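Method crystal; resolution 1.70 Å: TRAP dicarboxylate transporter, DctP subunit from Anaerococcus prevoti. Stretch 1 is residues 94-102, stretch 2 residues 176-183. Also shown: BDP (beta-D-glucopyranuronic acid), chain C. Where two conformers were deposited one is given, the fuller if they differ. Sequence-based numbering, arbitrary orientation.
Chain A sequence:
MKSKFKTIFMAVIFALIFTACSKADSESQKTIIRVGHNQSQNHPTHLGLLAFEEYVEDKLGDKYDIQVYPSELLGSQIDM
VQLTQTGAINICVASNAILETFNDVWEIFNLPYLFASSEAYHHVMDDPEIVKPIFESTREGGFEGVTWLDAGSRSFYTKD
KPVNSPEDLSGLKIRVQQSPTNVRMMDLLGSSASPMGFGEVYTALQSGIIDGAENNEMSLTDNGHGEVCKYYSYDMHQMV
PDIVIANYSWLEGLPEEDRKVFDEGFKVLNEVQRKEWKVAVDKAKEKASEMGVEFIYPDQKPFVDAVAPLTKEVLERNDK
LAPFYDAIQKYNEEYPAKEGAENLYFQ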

# COMPACT_ATOMS: atom_id res chain seq x y z
N ALA A 94 -4.70 -2.91 -4.47
CA ALA A 94 -4.59 -1.46 -4.51
C ALA A 94 -4.05 -0.93 -3.19
O ALA A 94 -4.44 -1.39 -2.12
CB ALA A 94 -5.96 -0.84 -4.77
N SER A 95 -3.16 0.06 -3.25
CA SER A 95 -2.70 0.69 -2.03
C SER A 95 -3.86 1.42 -1.37
O SER A 95 -4.70 2.03 -2.04
CB SER A 95 -1.59 1.69 -2.32
OG SER A 95 -1.17 2.36 -1.15
N ASN A 96 -3.90 1.35 -0.06
CA ASN A 96 -4.92 2.08 0.69
C ASN A 96 -4.89 3.57 0.32
O ASN A 96 -5.92 4.27 0.40
CB ASN A 96 -4.63 1.92 2.17
CG ASN A 96 -5.79 2.32 3.03
OD1 ASN A 96 -6.70 1.53 3.25
ND2 ASN A 96 -5.77 3.54 3.51
N ALA A 97 -3.72 4.07 -0.06
CA ALA A 97 -3.55 5.48 -0.40
C ALA A 97 -4.59 5.93 -1.43
O ALA A 97 -5.09 7.05 -1.36
CB ALA A 97 -2.13 5.74 -0.92
N ILE A 98 -4.87 5.10 -2.43
CA ILE A 98 -5.77 5.53 -3.49
C ILE A 98 -7.23 5.21 -3.22
O ILE A 98 -8.12 5.78 -3.83
CB ILE A 98 -5.36 5.01 -4.89
CG1 ILE A 98 -5.57 3.51 -5.00
CG2 ILE A 98 -3.89 5.43 -5.25
CD1 ILE A 98 -5.51 2.99 -6.42
N LEU A 99 -7.50 4.32 -2.27
CA LEU A 99 -8.88 3.92 -2.01
C LEU A 99 -9.67 5.03 -1.34
O LEU A 99 -10.89 5.06 -1.44
CB LEU A 99 -8.93 2.65 -1.20
CG LEU A 99 -8.37 1.43 -1.94
CD1 LEU A 99 -8.43 0.22 -1.04
CD2 LEU A 99 -9.12 1.15 -3.24
N GLU A 100 -8.98 5.96 -0.69
CA GLU A 100 -9.66 7.10 -0.07
C GLU A 100 -10.42 7.98 -1.06
O GLU A 100 -11.29 8.72 -0.65
CB GLU A 100 -8.67 7.95 0.74
CG GLU A 100 -7.63 8.65 -0.10
CD GLU A 100 -6.66 9.50 0.72
OE1 GLU A 100 -6.55 9.32 1.96
OE2 GLU A 100 -5.99 10.35 0.09
N THR A 101 -10.10 7.89 -2.34
CA THR A 101 -10.82 8.65 -3.36
C THR A 101 -12.10 7.93 -3.79
O THR A 101 -12.94 8.51 -4.46
CB THR A 101 -9.94 8.98 -4.59
OG1 THR A 101 -9.54 7.78 -5.27
CG2 THR A 101 -8.70 9.75 -4.17
N PHE A 102 -12.25 6.67 -3.39
CA PHE A 102 -13.45 5.90 -3.67
C PHE A 102 -14.42 5.93 -2.49
O PHE A 102 -15.64 5.88 -2.70
CB PHE A 102 -13.09 4.44 -4.04
CG PHE A 102 -12.38 4.35 -5.36
CD1 PHE A 102 -11.02 4.59 -5.44
CD2 PHE A 102 -13.08 4.09 -6.53
CE1 PHE A 102 -10.36 4.54 -6.67
CE2 PHE A 102 -12.42 4.05 -7.75
CZ PHE A 102 -11.07 4.26 -7.81
N VAL A 176 4.11 11.24 -5.28
CA VAL A 176 3.25 10.53 -4.35
C VAL A 176 2.23 9.73 -5.17
O VAL A 176 2.15 9.87 -6.39
CB VAL A 176 2.54 11.47 -3.38
CG1 VAL A 176 3.58 12.17 -2.51
CG2 VAL A 176 1.70 12.48 -4.14
N GLN A 177 1.48 8.87 -4.50
CA GLN A 177 0.37 8.19 -5.13
C GLN A 177 -0.77 9.16 -5.35
O GLN A 177 -0.73 10.31 -4.88
CB GLN A 177 -0.07 7.03 -4.26
CG GLN A 177 1.05 6.01 -4.02
CD GLN A 177 0.53 4.79 -3.28
OE1 GLN A 177 -0.08 3.90 -3.87
NE2 GLN A 177 0.76 4.76 -2.00
N GLN A 178 -1.78 8.73 -6.10
CA GLN A 178 -2.95 9.56 -6.36
C GLN A 178 -3.85 9.58 -5.12
O GLN A 178 -4.86 8.88 -5.03
CB GLN A 178 -3.73 9.09 -7.60
CG GLN A 178 -4.72 10.15 -8.09
CD GLN A 178 -5.55 9.71 -9.29
OE1 GLN A 178 -6.75 9.50 -9.17
NE2 GLN A 178 -4.92 9.57 -10.43
N SER A 179 -3.45 10.42 -4.18
CA SER A 179 -3.98 10.43 -2.83
C SER A 179 -4.01 11.86 -2.29
O SER A 179 -2.96 12.46 -2.04
CB SER A 179 -3.03 9.61 -1.95
OG SER A 179 -3.31 9.80 -0.57
N PRO A 180 -5.21 12.43 -2.12
CA PRO A 180 -5.26 13.79 -1.56
C PRO A 180 -4.58 13.92 -0.19
O PRO A 180 -4.00 14.96 0.10
CB PRO A 180 -6.75 14.11 -1.50
CG PRO A 180 -7.37 13.19 -2.55
CD PRO A 180 -6.53 11.94 -2.55
N THR A 181 -4.60 12.86 0.60
CA THR A 181 -3.92 12.89 1.90
C THR A 181 -2.42 13.13 1.72
O THR A 181 -1.83 14.02 2.37
CB THR A 181 -4.16 11.58 2.67
OG1 THR A 181 -5.52 11.56 3.10
CG2 THR A 181 -3.23 11.48 3.87
N ASN A 182 -1.81 12.40 0.80
CA ASN A 182 -0.39 12.56 0.55
C ASN A 182 -0.04 13.90 -0.08
O ASN A 182 1.03 14.45 0.18
CB ASN A 182 0.17 11.39 -0.26
CG ASN A 182 0.32 10.15 0.61
OD1 ASN A 182 -0.61 9.39 0.79
ND2 ASN A 182 1.51 9.98 1.19
N VAL A 183 -0.91 14.42 -0.93
CA VAL A 183 -0.67 15.76 -1.46
C VAL A 183 -0.62 16.78 -0.31
O VAL A 183 0.28 17.62 -0.24
CB VAL A 183 -1.73 16.14 -2.47
CG1 VAL A 183 -1.61 17.62 -2.84
CG2 VAL A 183 -1.59 15.25 -3.70
C1 BDP C . 4.13 0.17 -2.98
C2 BDP C . 2.81 -0.44 -2.81
C3 BDP C . 2.04 -0.39 -4.10
C4 BDP C . 1.88 0.96 -4.55
C5 BDP C . 3.21 1.60 -4.67
C6 BDP C . 3.10 3.10 -5.01
O2 BDP C . 3.15 -1.87 -2.65
O3 BDP C . 0.73 -1.03 -3.92
O4 BDP C . 1.19 1.08 -5.69
O5 BDP C . 3.94 1.52 -3.40
O6A BDP C . 2.45 3.37 -6.04
O1 BDP C . 4.68 0.33 -1.65
O6B BDP C . 3.83 3.92 -4.40
O HOH W 1 -7.18 8.06 -6.49

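How does Glu100 reach the start of the second helix? Its CA-to-CB bond points toward the other stretch, and with chi1 p (67°) and chi2 t (179°) the chain extends to deliver its carboxylate there. Glu100 OE2 accepts from the backbone N of Thr181 at 2.9 Å with a nearly straight angle of 170°, while Glu100 OE1 accepts from Thr181 OG1 at 2.7 Å. Thr181, chi1 m, thus presents its amide and hydroxyl to the two oxygens of one carboxylate. Pro180 N, 3.1 Å from Glu100 OE2, has no hydrogen to share, so that approach is proximity alone.

What does the Ser179 side chain do at the N-cap position? Its t rotamer places Ser179 OG 2.8 Å from Glu100 OE2 and 3.1 Å from Asn182 OD1. The hydroxyl has one proton for these two acceptors, and the choice between them remains open. Ser179 CB also lies 3.3 Å from Ala97 O, near the closest CA pairing, Ile98 with Ser179.

How does Gln177 reach Ser95? Chi1 m and chi2 t extend the chain so that its terminal amide lies beside Ser95, where Gln177 NE2 donates to Ser95 OG at 3.2 Å. Ser95, chi1 t, uses the same OG to accept from Ala97 N at 3.3 Å, capping its own helical turn. The small Ala97 side chain lies close by, with Ala97 CB 3.2 Å from Gln177 NE2. Gln177 OE1 also comes within 3.4 Å of O6A of the bound glucuronic acid.

What joins the stretches around Gln178? Thr101, chi1 p, turns OG1 back to donate to Ile98 O at 2.8 Å, leaving Thr101 CG2 3.5 Å from Pro180 CD. A water donates to Thr101 OG1 at 2.7 Å and to Gln178 O at 2.9 Å, linking the stretches. Ile98 CG2 lies 3.6 Å from Gln178 O, a methyl against a backbone carbonyl, although the end of the Ile98 side chain leads away.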